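CEL44C (Paenibacillus polymyxa, PDB 2YIH) probably cleaves internal beta-1,4-glucosidic linkages in the backbone of xyloglucan and related glucans, this chain being its glycoside hydrolase family 44 part. Local coordinates at residues D37-A42 and N415-D420; Y405-N410 and L508-I513; G103-V108 and D384-N389; Q32-D37 and N399-A404; I12-F17 and K445-V450. The protein carries 8 engineered substitutions. All coordinates share one frame; numbering follows the deposited sequence.

Overall arrangement
The chain starts in a beta-sandwich, passes through an eight-stranded barrel and returns to the sandwich, and the five contacts follow that route. Contact 5 joins the first strand, 9-22, to strand 446-453 and encloses contacts 1, 3 and 4 along the chain. Contact 3 lies inside the barrel, its centre about 26 Å from that of contact 5. Contacts 1, 2 and 4 cluster where the barrel meets the sandwich, their centres about 11 to 12 Å apart. Contacts 2 and 4 share helix 399-409, and contacts 1 and 4 share Asp37. Strands 509-516 and 446-453 are sheet neighbours and tie contact 2 to contact 5. Helix 399-409 thus bridges the two domains.

Contact 1 of 5, residues D37-A42 and N415-D420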
# COMPACT_ATOMS: atom_id res chain seq x y z
N ASP A 37 6.77 -15.66 -5.12
CA ASP A 37 6.12 -16.04 -6.36
C ASP A 37 4.76 -15.37 -6.53
O ASP A 37 3.87 -15.84 -7.26
CB ASP A 37 6.04 -17.56 -6.52
CG ASP A 37 5.27 -18.24 -5.40
OD1 ASP A 37 4.88 -17.62 -4.38
OD2 ASP A 37 4.99 -19.44 -5.57
N GLU A 38 4.61 -14.20 -5.91
CA GLU A 38 3.34 -13.48 -6.02
C GLU A 38 3.30 -12.62 -7.27
O GLU A 38 2.26 -12.02 -7.56
CB GLU A 38 3.16 -12.57 -4.79
CG GLU A 38 2.89 -13.29 -3.43
CD GLU A 38 4.13 -13.79 -2.76
OE1 GLU A 38 5.26 -13.39 -3.14
OE2 GLU A 38 3.98 -14.61 -1.86
N ASN A 39 4.45 -12.45 -7.94
CA ASN A 39 4.54 -11.59 -9.15
C ASN A 39 4.01 -10.16 -8.88
O ASN A 39 3.09 -9.66 -9.54
CB ASN A 39 3.77 -12.26 -10.30
CG ASN A 39 3.95 -11.53 -11.63
OD1 ASN A 39 5.00 -10.91 -11.88
ND2 ASN A 39 2.92 -11.58 -12.48
N MET A 40 4.53 -9.58 -7.80
CA MET A 40 4.23 -8.19 -7.43
C MET A 40 4.69 -7.25 -8.55
O MET A 40 5.63 -7.56 -9.26
CB MET A 40 5.01 -7.84 -6.15
CG MET A 40 4.53 -8.64 -4.93
SD MET A 40 2.91 -8.07 -4.33
CE MET A 40 2.70 -9.26 -3.00
N ALA A 41 4.06 -6.08 -8.62
CA ALA A 41 4.49 -5.00 -9.54
C ALA A 41 5.07 -3.80 -8.81
O ALA A 41 5.61 -2.88 -9.45
CB ALA A 41 3.27 -4.56 -10.50
N ALA A 42 4.97 -3.78 -7.49
CA ALA A 42 5.46 -2.62 -6.73
C ALA A 42 6.02 -3.06 -5.39
O ALA A 42 5.44 -3.88 -4.71
CB ALA A 42 4.31 -1.58 -6.52
N ASN A 415 2.98 -17.17 -13.83
CA ASN A 415 2.83 -15.73 -13.70
C ASN A 415 1.75 -15.18 -14.64
O ASN A 415 1.79 -14.00 -15.01
CB ASN A 415 4.16 -15.00 -13.91
CG ASN A 415 5.10 -15.16 -12.73
OD1 ASN A 415 4.70 -15.57 -11.64
ND2 ASN A 415 6.37 -14.86 -12.95
N SER A 416 0.77 -16.01 -15.00
CA SER A 416 -0.43 -15.47 -15.64
C SER A 416 -1.22 -14.60 -14.67
O SER A 416 -1.29 -14.88 -13.47
CB SER A 416 -1.31 -16.58 -16.24
OG SER A 416 -0.55 -17.25 -17.22
N THR A 417 -1.86 -13.56 -15.20
CA THR A 417 -2.47 -12.55 -14.34
C THR A 417 -3.90 -12.24 -14.73
O THR A 417 -4.33 -12.47 -15.88
CB THR A 417 -1.67 -11.22 -14.33
OG1 THR A 417 -1.85 -10.52 -15.59
CG2 THR A 417 -0.17 -11.45 -14.10
N PHE A 418 -4.63 -11.65 -13.78
CA PHE A 418 -5.81 -10.81 -14.05
C PHE A 418 -5.54 -9.78 -15.15
O PHE A 418 -4.40 -9.34 -15.37
CB PHE A 418 -6.17 -10.07 -12.73
CG PHE A 418 -7.62 -9.70 -12.59
CD1 PHE A 418 -8.62 -10.67 -12.56
CD2 PHE A 418 -7.96 -8.38 -12.28
CE1 PHE A 418 -9.96 -10.31 -12.36
CE2 PHE A 418 -9.27 -8.01 -12.08
CZ PHE A 418 -10.28 -8.97 -12.07
N GLY A 419 -6.60 -9.35 -15.81
CA GLY A 419 -6.41 -8.39 -16.91
C GLY A 419 -6.06 -7.00 -16.42
O GLY A 419 -6.30 -6.67 -15.23
N ASP A 420 -5.64 -6.15 -17.36
CA ASP A 420 -5.25 -4.78 -17.03
C ASP A 420 -6.40 -3.79 -17.05
O ASP A 420 -6.24 -2.63 -16.73
CB ASP A 420 -4.06 -4.28 -17.89
CG ASP A 420 -4.37 -4.18 -19.39
OD1 ASP A 420 -5.54 -4.33 -19.80
OD2 ASP A 420 -3.42 -3.87 -20.18
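Asn39 and Asn415 lay their side-chain amides over one another, the planes only 15° apart and the two CG atoms 4.0 Å from each other. The overlap is offset: Asn415 OD1 sits 3.7 Å from Asn39 CB, so the stack uses the carbon next to the amide as well as the amide itself. With CG anti to the backbone N (chi1 -173°), Asn39 reaches on to Thr417, where its ND2 lies 3.5 Å from the methyl CG2. Thr417 approaches at about a right angle to the Asn39 side chain. Its hydroxyl turns to its own chain instead, OG1 donating to Phe418 O at 2.8 Å. Both asparagines have positive phi, which bends each loop at the place where they meet. One step further out, Asn410 grips both loops at once: its OD1 accepts from Asn415 N and its ND2 donates to Asp37 O. Phe418 is fixed by a backbone bond to Tyr408 and meets that ring edge-to-face. The arrangement is a surface contact between two irregular connections, one joining the first two strands of the TIM barrel, the other leading from helix 399-409 into the first of the later strands of the beta-sandwich.

Contact 2 of 5, residues Y405-N410 and L508-I513. With SO4 (sulfate ion), chain E.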
# COMPACT_ATOMS: atom_id res chain seq x y z
N TYR A 405 -2.75 -12.77 -3.54
CA TYR A 405 -1.93 -12.17 -4.61
C TYR A 405 -1.75 -13.14 -5.77
O TYR A 405 -1.83 -12.74 -6.93
CB TYR A 405 -0.55 -11.68 -4.13
CG TYR A 405 -0.64 -10.38 -3.35
CD1 TYR A 405 -0.73 -9.14 -4.03
CD2 TYR A 405 -0.68 -10.39 -1.96
CE1 TYR A 405 -0.87 -7.93 -3.31
CE2 TYR A 405 -0.79 -9.20 -1.23
CZ TYR A 405 -0.90 -7.97 -1.92
OH TYR A 405 -1.09 -6.80 -1.24
N LYS A 406 -1.41 -14.38 -5.46
CA LYS A 406 -1.15 -15.37 -6.52
C LYS A 406 -2.43 -15.60 -7.32
O LYS A 406 -2.34 -15.80 -8.52
CB LYS A 406 -0.63 -16.69 -5.93
CG LYS A 406 0.79 -16.50 -5.41
CD LYS A 406 1.26 -17.62 -4.46
CE LYS A 406 1.39 -18.93 -5.18
NZ LYS A 406 1.52 -20.07 -4.20
N LEU A 407 -3.59 -15.55 -6.68
CA LEU A 407 -4.83 -15.75 -7.45
C LEU A 407 -5.00 -14.68 -8.54
O LEU A 407 -5.50 -14.98 -9.67
CB LEU A 407 -6.07 -15.84 -6.54
CG LEU A 407 -7.33 -16.34 -7.25
CD1 LEU A 407 -7.23 -17.83 -7.52
CD2 LEU A 407 -8.56 -16.07 -6.35
N TYR A 408 -4.55 -13.45 -8.24
CA TYR A 408 -4.56 -12.36 -9.23
C TYR A 408 -3.36 -12.35 -10.19
O TYR A 408 -3.49 -11.87 -11.33
CB TYR A 408 -4.62 -10.98 -8.52
CG TYR A 408 -6.03 -10.59 -8.12
CD1 TYR A 408 -6.64 -11.13 -7.00
CD2 TYR A 408 -6.79 -9.76 -8.94
CE1 TYR A 408 -7.92 -10.82 -6.65
CE2 TYR A 408 -8.10 -9.40 -8.58
CZ TYR A 408 -8.67 -9.96 -7.47
OH TYR A 408 -9.96 -9.63 -7.07
N ARG A 409 -2.19 -12.81 -9.71
CA ARG A 409 -0.95 -12.47 -10.40
C ARG A 409 -0.07 -13.66 -10.77
O ARG A 409 0.89 -13.51 -11.51
CB ARG A 409 -0.14 -11.44 -9.60
CG ARG A 409 -0.87 -10.12 -9.40
CD ARG A 409 -0.76 -9.22 -10.65
NE ARG A 409 0.64 -8.86 -10.88
CZ ARG A 409 1.08 -8.16 -11.91
NH1 ARG A 409 0.21 -7.68 -12.81
NH2 ARG A 409 2.40 -7.90 -12.03
N ASN A 410 -0.43 -14.86 -10.30
CA ASN A 410 0.33 -16.04 -10.68
C ASN A 410 -0.52 -17.27 -10.41
O ASN A 410 -0.20 -18.09 -9.55
CB ASN A 410 1.65 -16.15 -9.88
CG ASN A 410 2.45 -17.38 -10.23
OD1 ASN A 410 2.22 -18.02 -11.28
ND2 ASN A 410 3.37 -17.77 -9.33
N LEU A 508 -16.38 -20.24 1.75
CA LEU A 508 -14.97 -19.90 2.01
C LEU A 508 -14.07 -20.36 0.86
O LEU A 508 -13.04 -20.99 1.09
CB LEU A 508 -14.53 -20.51 3.34
CG LEU A 508 -15.42 -20.03 4.51
CD1 LEU A 508 -15.08 -20.71 5.86
CD2 LEU A 508 -15.40 -18.51 4.67
N THR A 509 -14.43 -20.02 -0.38
CA THR A 509 -13.63 -20.40 -1.57
C THR A 509 -13.49 -19.19 -2.50
O THR A 509 -14.43 -18.40 -2.61
CB THR A 509 -14.34 -21.52 -2.35
OG1 THR A 509 -14.52 -22.64 -1.47
CG2 THR A 509 -13.56 -21.97 -3.56
N ALA A 510 -12.31 -19.03 -3.09
CA ALA A 510 -12.11 -17.99 -4.11
C ALA A 510 -11.63 -18.67 -5.38
O ALA A 510 -10.75 -19.52 -5.31
CB ALA A 510 -11.07 -16.99 -3.63
N TYR A 511 -12.21 -18.31 -6.52
CA TYR A 511 -11.77 -18.85 -7.82
C TYR A 511 -11.39 -17.70 -8.75
O TYR A 511 -11.99 -16.60 -8.68
CB TYR A 511 -12.90 -19.61 -8.55
CG TYR A 511 -13.39 -20.89 -7.89
CD1 TYR A 511 -12.51 -21.95 -7.66
CD2 TYR A 511 -14.76 -21.08 -7.63
CE1 TYR A 511 -12.97 -23.15 -7.12
CE2 TYR A 511 -15.23 -22.26 -7.04
CZ TYR A 511 -14.32 -23.30 -6.81
OH TYR A 511 -14.77 -24.47 -6.24
N HIS A 512 -10.46 -18.01 -9.65
CA HIS A 512 -10.16 -17.19 -10.82
C HIS A 512 -10.56 -18.01 -12.03
O HIS A 512 -10.02 -19.10 -12.27
CB HIS A 512 -8.65 -16.88 -10.89
CG HIS A 512 -8.24 -15.87 -11.94
ND1 HIS A 512 -7.17 -15.03 -11.76
CD2 HIS A 512 -8.72 -15.60 -13.19
CE1 HIS A 512 -6.99 -14.29 -12.85
NE2 HIS A 512 -7.91 -14.63 -13.74
N ILE A 513 -11.58 -17.54 -12.71
CA ILE A 513 -12.10 -18.19 -13.94
C ILE A 513 -11.59 -17.44 -15.18
O ILE A 513 -11.66 -16.22 -15.23
CB ILE A 513 -13.63 -18.14 -13.94
CG1 ILE A 513 -14.16 -18.88 -12.69
CG2 ILE A 513 -14.20 -18.74 -15.24
CD1 ILE A 513 -15.63 -18.68 -12.40
S SO4 E . 2.34 -5.86 -15.19
O1 SO4 E . 2.75 -6.58 -16.40
O2 SO4 E . 0.94 -6.17 -14.95
O3 SO4 E . 3.21 -6.28 -14.08
O4 SO4 E . 2.56 -4.44 -15.44
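His512 ND1 donates to the backbone oxygen Leu407 O over 2.7 Å, with an N-H...O angle of 172°. The oxygen lies in the plane of the imidazole, and the bond meets the carbonyl almost head-on, at a C=O...N angle of 161°. His512 thus reaches from strand 509-516 to the last turn of helix 399-409; there the segments 405-409 and 509-513 run nearly parallel. Beside this bond the leucine side chain slides past the histidine in the opposite direction. Its CG is anti to the backbone N (chi1 -167°), which spreads the two methyls along the strand: Leu407 CD1 is 3.8 Å from His512 CB, while CD2 is 3.8 Å from Ala510 CB. Phe480 and Val450 of the flanking strands add to this buried apolar patch. On another side of the helix, Arg409 bends its chain to present NH1 and NH2 to a sulfate, probably from the crystallisation liquor. Arg409 NH1 binds sulfate O2 and NH2 binds O3, each at 2.7 Å, with the sulfur in the guanidinium plane. NE of the same arginine donates to Asn39 O. For His512, the bond implies a hydrogen on ND1, which the partial negative charge of a helix end would probably favour.

Contact 3 of 5, residues G103-V108 and D384-N389; sequences GTYSLV and DVYMAN
Inside the TIM barrel, Tyr105 of strand 105-110 and Met387 of strand 387-390, the third and eighth strands, send their side chains into the interior. The methionine methyl sits squarely on the tyrosine ring: Met387 CE is 3.4 Å from the centroid of the Tyr105 ring and only 6° off its normal, a CH-pi contact. Met387 is extended up to its sulfur and bends at the last torsion (chi3 -68°), which drops the methyl onto the ring. The sulfur follows at a greater distance, Met387 SD lying 4.6 Å from the same centroid, and so adds a Met-aromatic contact. SD also faces Leu107 CD2 at 4.3 Å. Tyr386 arrives at about a right angle to Tyr105, its OH 3.7 Å from Tyr105 CE2. Both phenol oxygens find the same partner, Glu227 OE1, which draws the two tyrosines together. Phe229 from strand 227-233 packs against Tyr105, Leu107 and Met387 and fills in from a third strand. Gly103, with positive phi, closes the preceding helix 90-102 in a Schellman motif and releases the chain into its strand. The packing is that of a TIM-barrel core near the N-terminal ends of its strands, the end remote from where such enzymes bind substrate.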
# COMPACT_ATOMS: atom_id res chain seq x y z
N GLY A 103 11.30 -6.65 -11.81
CA GLY A 103 10.50 -5.73 -12.61
C GLY A 103 9.46 -4.91 -11.85
O GLY A 103 8.38 -4.60 -12.39
N THR A 104 9.78 -4.50 -10.62
CA THR A 104 8.80 -3.76 -9.82
C THR A 104 9.18 -2.27 -9.71
O THR A 104 10.36 -1.91 -9.85
CB THR A 104 8.68 -4.33 -8.39
OG1 THR A 104 9.94 -4.18 -7.72
CG2 THR A 104 8.29 -5.81 -8.44
N TYR A 105 8.18 -1.43 -9.51
CA TYR A 105 8.38 -0.04 -9.06
C TYR A 105 9.09 -0.08 -7.71
O TYR A 105 8.81 -0.97 -6.89
CB TYR A 105 6.98 0.57 -8.91
CG TYR A 105 6.92 2.05 -8.63
CD1 TYR A 105 7.27 2.56 -7.39
CD2 TYR A 105 6.39 2.92 -9.58
CE1 TYR A 105 7.14 3.92 -7.10
CE2 TYR A 105 6.27 4.28 -9.32
CZ TYR A 105 6.63 4.77 -8.07
OH TYR A 105 6.51 6.11 -7.83
N SER A 106 10.00 0.88 -7.44
CA SER A 106 10.52 1.03 -6.09
C SER A 106 10.06 2.36 -5.50
O SER A 106 10.34 3.42 -6.07
CB SER A 106 12.06 1.07 -6.10
OG SER A 106 12.60 -0.22 -6.37
N LEU A 107 9.46 2.29 -4.32
CA LEU A 107 9.14 3.48 -3.52
C LEU A 107 10.07 3.50 -2.32
O LEU A 107 10.04 2.59 -1.52
CB LEU A 107 7.70 3.40 -3.03
CG LEU A 107 7.19 4.48 -2.05
CD1 LEU A 107 7.41 5.92 -2.64
CD2 LEU A 107 5.71 4.25 -1.75
N VAL A 108 10.92 4.52 -2.24
CA VAL A 108 11.95 4.63 -1.21
C VAL A 108 11.63 5.81 -0.25
O VAL A 108 11.48 6.96 -0.67
CB VAL A 108 13.31 4.86 -1.91
CG1 VAL A 108 14.42 5.16 -0.89
CG2 VAL A 108 13.68 3.63 -2.79
N ASP A 384 -9.69 3.48 -8.64
CA ASP A 384 -8.76 4.58 -8.96
C ASP A 384 -7.63 4.70 -7.94
O ASP A 384 -7.21 5.82 -7.61
CB ASP A 384 -9.51 5.92 -9.09
CG ASP A 384 -10.58 5.87 -10.21
OD1 ASP A 384 -10.19 5.78 -11.39
OD2 ASP A 384 -11.79 5.83 -9.90
N VAL A 385 -7.21 3.58 -7.37
CA VAL A 385 -6.03 3.59 -6.51
C VAL A 385 -4.79 3.31 -7.32
O VAL A 385 -4.74 2.35 -8.09
CB VAL A 385 -6.20 2.58 -5.35
CG1 VAL A 385 -4.92 2.51 -4.49
CG2 VAL A 385 -7.43 2.97 -4.51
N TYR A 386 -3.79 4.19 -7.22
CA TYR A 386 -2.58 4.06 -8.01
C TYR A 386 -1.64 2.96 -7.51
O TYR A 386 -1.01 2.26 -8.30
CB TYR A 386 -1.86 5.42 -7.97
CG TYR A 386 -0.51 5.46 -8.66
CD1 TYR A 386 -0.38 5.18 -10.01
CD2 TYR A 386 0.62 5.94 -7.98
CE1 TYR A 386 0.85 5.25 -10.67
CE2 TYR A 386 1.86 6.05 -8.62
CZ TYR A 386 1.97 5.74 -9.97
OH TYR A 386 3.20 5.87 -10.60
N MET A 387 -1.51 2.83 -6.20
CA MET A 387 -0.49 1.95 -5.64
C MET A 387 -0.97 1.49 -4.27
O MET A 387 -1.63 2.27 -3.53
CB MET A 387 0.87 2.66 -5.55
CG MET A 387 2.01 1.78 -4.98
SD MET A 387 3.56 2.72 -5.12
CE MET A 387 3.81 2.80 -6.89
N ALA A 388 -0.68 0.23 -3.93
CA ALA A 388 -1.09 -0.27 -2.61
C ALA A 388 -0.08 -1.31 -2.19
O ALA A 388 0.30 -2.14 -3.01
CB ALA A 388 -2.51 -0.92 -2.64
N ASN A 389 0.31 -1.29 -0.92
CA ASN A 389 1.41 -2.14 -0.42
C ASN A 389 0.99 -2.81 0.91
O ASN A 389 0.78 -2.15 1.93
CB ASN A 389 2.71 -1.29 -0.21
CG ASN A 389 3.14 -0.58 -1.47
OD1 ASN A 389 4.03 -1.07 -2.24
ND2 ASN A 389 2.54 0.55 -1.72

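Contact 4 of 5, residues Q32-D37 and N399-A404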
# COMPACT_ATOMS: atom_id res chain seq x y z
N GLN A 32 7.07 -5.82 3.02
CA GLN A 32 7.94 -7.00 3.14
C GLN A 32 7.72 -7.90 1.95
O GLN A 32 6.56 -8.14 1.56
CB GLN A 32 7.58 -7.79 4.41
CG GLN A 32 7.77 -6.99 5.70
CD GLN A 32 6.52 -6.24 6.12
OE1 GLN A 32 5.59 -6.06 5.33
NE2 GLN A 32 6.48 -5.84 7.38
N ASP A 33 8.78 -8.40 1.34
CA ASP A 33 8.56 -9.47 0.38
C ASP A 33 7.91 -10.68 1.03
O ASP A 33 8.22 -11.01 2.18
CB ASP A 33 9.88 -9.87 -0.30
CG ASP A 33 10.48 -8.73 -1.09
OD1 ASP A 33 9.72 -8.04 -1.81
OD2 ASP A 33 11.70 -8.58 -1.03
N LEU A 34 7.00 -11.34 0.32
CA LEU A 34 6.31 -12.54 0.85
C LEU A 34 7.02 -13.81 0.38
O LEU A 34 8.25 -13.92 0.53
CB LEU A 34 4.81 -12.50 0.50
CG LEU A 34 4.08 -11.24 1.03
CD1 LEU A 34 2.59 -11.21 0.62
CD2 LEU A 34 4.18 -11.15 2.56
N ALA A 35 6.31 -14.75 -0.25
CA ALA A 35 6.95 -16.00 -0.66
C ALA A 35 7.90 -15.84 -1.82
O ALA A 35 8.93 -16.53 -1.90
CB ALA A 35 5.91 -17.07 -0.96
N GLY A 36 7.61 -14.87 -2.68
CA GLY A 36 8.49 -14.57 -3.81
C GLY A 36 7.91 -14.98 -5.14
O GLY A 36 8.50 -14.70 -6.19
N ASP A 37 6.77 -15.66 -5.12
CA ASP A 37 6.12 -16.04 -6.36
C ASP A 37 4.76 -15.37 -6.53
O ASP A 37 3.87 -15.84 -7.26
CB ASP A 37 6.04 -17.56 -6.52
CG ASP A 37 5.27 -18.24 -5.40
OD1 ASP A 37 4.88 -17.62 -4.38
OD2 ASP A 37 4.99 -19.44 -5.57
N ASN A 399 0.30 -17.22 4.60
CA ASN A 399 -0.02 -18.12 3.49
C ASN A 399 -1.25 -17.68 2.71
O ASN A 399 -1.28 -17.83 1.51
CB ASN A 399 -0.24 -19.55 3.99
CG ASN A 399 1.06 -20.21 4.42
OD1 ASN A 399 2.09 -20.11 3.73
ND2 ASN A 399 1.03 -20.82 5.59
N TYR A 400 -2.27 -17.19 3.42
CA TYR A 400 -3.52 -16.84 2.72
C TYR A 400 -3.48 -15.45 2.09
O TYR A 400 -4.18 -15.19 1.09
CB TYR A 400 -4.74 -17.07 3.62
CG TYR A 400 -5.25 -18.51 3.57
CD1 TYR A 400 -5.91 -18.99 2.44
CD2 TYR A 400 -4.99 -19.40 4.63
CE1 TYR A 400 -6.39 -20.30 2.38
CE2 TYR A 400 -5.47 -20.71 4.59
CZ TYR A 400 -6.11 -21.16 3.46
OH TYR A 400 -6.59 -22.46 3.41
N VAL A 401 -2.61 -14.56 2.61
CA VAL A 401 -2.36 -13.30 1.88
C VAL A 401 -1.63 -13.58 0.58
O VAL A 401 -1.99 -13.06 -0.48
CB VAL A 401 -1.60 -12.28 2.77
CG1 VAL A 401 -1.24 -11.01 1.94
CG2 VAL A 401 -2.49 -11.90 3.95
N SER A 402 -0.60 -14.41 0.65
CA SER A 402 0.14 -14.77 -0.56
C SER A 402 -0.80 -15.44 -1.54
O SER A 402 -0.70 -15.20 -2.74
CB SER A 402 1.34 -15.67 -0.22
OG SER A 402 2.32 -14.96 0.54
N ALA A 403 -1.71 -16.28 -1.05
CA ALA A 403 -2.70 -16.93 -1.95
C ALA A 403 -3.54 -15.91 -2.74
O ALA A 403 -3.69 -16.04 -3.94
CB ALA A 403 -3.67 -17.87 -1.16
N ALA A 404 -3.98 -14.87 -2.06
CA ALA A 404 -4.79 -13.82 -2.71
C ALA A 404 -4.00 -13.15 -3.82
O ALA A 404 -4.53 -12.96 -4.93
CB ALA A 404 -5.29 -12.78 -1.68
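Val401 is the first residue of helix 399-409 to meet Leu34, its CG1 standing 4.1 Å from Leu34 CD1 with the two side chains at about a right angle. Ser402 comes next and lies against the root of the same leucine: in one of its two conformers, Ser402 OG is 3.5 Å from Leu34 CB and 3.8 Å from its CD1. Leu34 holds CG anti to its carbonyl carbon (chi1 -58°), which carries the branch along the helix surface toward Val401. The serine oxygen is not spent on this apolar neighbour; in that conformer it is hydrogen-bonded to Glu38 OE2. The glutamate also takes Ala35 N and Gly36 N on its two oxygens, and so pins the loop's turn to the helix. Further along, Ala403 N bonds Asn399 O at 3.0 Å, and Ala404 turns its small side chain to Met373 and Thr374 of helix 367-382. Helix 399-409 therefore lies between that helix and the loop leaving strand 29-30, while Tyr390 of strand 387-390 touches both Leu34 and Val401 from the barrel wall.

Contact 5 of 5, residues I12-F17 and K445-V450. Unlike the reference sequence in segment 12-17: Phe17 (reference Ser).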
# COMPACT_ATOMS: atom_id res chain seq x y z
N ILE A 12 -24.85 -13.20 -11.50
CA ILE A 12 -23.70 -12.32 -11.70
C ILE A 12 -23.70 -11.87 -13.16
O ILE A 12 -23.79 -12.71 -14.06
CB ILE A 12 -22.40 -13.04 -11.36
CG1 ILE A 12 -22.27 -13.17 -9.82
CG2 ILE A 12 -21.17 -12.22 -11.87
CD1 ILE A 12 -20.98 -13.86 -9.38
N LYS A 13 -23.70 -10.55 -13.36
CA LYS A 13 -23.78 -10.00 -14.72
C LYS A 13 -22.45 -9.34 -15.03
O LYS A 13 -22.03 -8.50 -14.29
CB LYS A 13 -24.89 -8.95 -14.82
CG LYS A 13 -26.30 -9.47 -14.51
N VAL A 14 -21.78 -9.78 -16.10
CA VAL A 14 -20.50 -9.19 -16.49
C VAL A 14 -20.67 -8.59 -17.87
O VAL A 14 -21.16 -9.27 -18.80
CB VAL A 14 -19.38 -10.25 -16.53
CG1 VAL A 14 -18.05 -9.60 -16.91
CG2 VAL A 14 -19.25 -10.95 -15.15
N ASP A 15 -20.32 -7.31 -18.01
CA ASP A 15 -20.45 -6.61 -19.29
C ASP A 15 -19.09 -6.00 -19.69
O ASP A 15 -18.65 -5.00 -19.10
CB ASP A 15 -21.54 -5.53 -19.19
CG ASP A 15 -21.84 -4.89 -20.53
OD1 ASP A 15 -21.03 -5.06 -21.47
OD2 ASP A 15 -22.90 -4.21 -20.65
N THR A 16 -18.41 -6.67 -20.60
CA THR A 16 -17.05 -6.31 -20.98
C THR A 16 -17.00 -4.98 -21.71
O THR A 16 -15.92 -4.44 -21.93
CB THR A 16 -16.36 -7.40 -21.86
OG1 THR A 16 -17.08 -7.54 -23.10
CG2 THR A 16 -16.36 -8.76 -21.14
N PHE A 17 -18.16 -4.47 -22.12
CA PHE A 17 -18.24 -3.17 -22.78
C PHE A 17 -18.36 -2.04 -21.78
O PHE A 17 -18.10 -0.88 -22.13
CB PHE A 17 -19.47 -3.06 -23.70
CG PHE A 17 -19.64 -4.21 -24.68
CD1 PHE A 17 -18.54 -4.83 -25.26
CD2 PHE A 17 -20.93 -4.59 -25.11
CE1 PHE A 17 -18.70 -5.86 -26.18
CE2 PHE A 17 -21.10 -5.61 -26.02
CZ PHE A 17 -19.99 -6.23 -26.57
N LYS A 445 -11.06 -11.97 -26.78
CA LYS A 445 -10.60 -13.38 -26.77
C LYS A 445 -10.63 -14.01 -25.36
O LYS A 445 -10.99 -15.17 -25.22
CB LYS A 445 -9.20 -13.54 -27.38
N GLU A 446 -10.30 -13.24 -24.34
CA GLU A 446 -10.12 -13.83 -23.01
C GLU A 446 -10.79 -12.94 -21.96
O GLU A 446 -10.67 -11.73 -22.03
CB GLU A 446 -8.62 -13.93 -22.76
CG GLU A 446 -8.21 -14.56 -21.49
CD GLU A 446 -6.70 -14.78 -21.44
OE1 GLU A 446 -6.21 -15.75 -22.08
OE2 GLU A 446 -6.00 -13.96 -20.78
N LEU A 447 -11.50 -13.54 -21.00
CA LEU A 447 -12.17 -12.77 -19.94
C LEU A 447 -11.82 -13.37 -18.58
O LEU A 447 -11.91 -14.58 -18.40
CB LEU A 447 -13.71 -12.74 -20.15
CG LEU A 447 -14.63 -12.28 -19.01
CD1 LEU A 447 -14.40 -10.77 -18.73
CD2 LEU A 447 -16.10 -12.48 -19.38
N HIS A 448 -11.46 -12.52 -17.62
CA HIS A 448 -10.98 -12.98 -16.31
C HIS A 448 -12.03 -12.62 -15.27
O HIS A 448 -12.45 -11.45 -15.19
CB HIS A 448 -9.66 -12.27 -15.98
CG HIS A 448 -8.48 -12.82 -16.71
ND1 HIS A 448 -8.10 -12.38 -17.96
CD2 HIS A 448 -7.60 -13.77 -16.35
CE1 HIS A 448 -7.05 -13.08 -18.36
NE2 HIS A 448 -6.74 -13.94 -17.40
N LEU A 449 -12.40 -13.59 -14.44
CA LEU A 449 -13.37 -13.33 -13.37
C LEU A 449 -12.80 -13.86 -12.08
O LEU A 449 -12.39 -15.02 -12.02
CB LEU A 449 -14.69 -14.07 -13.61
CG LEU A 449 -15.34 -13.91 -14.97
CD1 LEU A 449 -16.63 -14.76 -14.96
CD2 LEU A 449 -15.66 -12.44 -15.31
N VAL A 450 -12.73 -13.01 -11.06
CA VAL A 450 -12.38 -13.51 -9.70
C VAL A 450 -13.65 -13.44 -8.87
O VAL A 450 -14.31 -12.39 -8.80
CB VAL A 450 -11.21 -12.68 -9.06
CG1 VAL A 450 -11.07 -13.01 -7.54
CG2 VAL A 450 -9.91 -12.99 -9.76
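Val14 sets its two methyls toward Leu449 with CG1 anti to the backbone N (chi1 -179°), while Leu449 takes chi1 -51°, placing its CG anti to the carbonyl carbon so that its CD2 comes to meet them. This is interior packing of the beta-sandwich: strands 9-22 and 446-453 face one another through side chains, the CA atoms of Val14 and Leu449 being 8.8 Å apart. Leu449 CD2 touches both branches of the valine, at 3.9 Å to Val14 CG2 and 4.0 Å to Val14 CG1. One step along, Leu447 CD1 touches two residues of the facing segment, 4.2 Å from Val14 CG1 and 3.7 Å from Thr16 CG2. Threonine contributes its methyl here because OG1 is engaged with Ser467 O of strand 460-467, the sheet neighbour that also pairs with Val14 through the backbone. Ala437 of strand 433-439 touches both Val14 and Leu449, and Leu466 and Phe464 extend the apolar layer. Tyr472 lies against Thr16 and Leu447 at one end. The strand then breaks off at Asp15, whose side chain turns away from the sandwich interior and closes the bend as an Asx turn: Phe17 N, in a residue that differs from the reference sequence, donates to Asp15 OD1 at 3.0 Å, approaching from above the carboxylate plane.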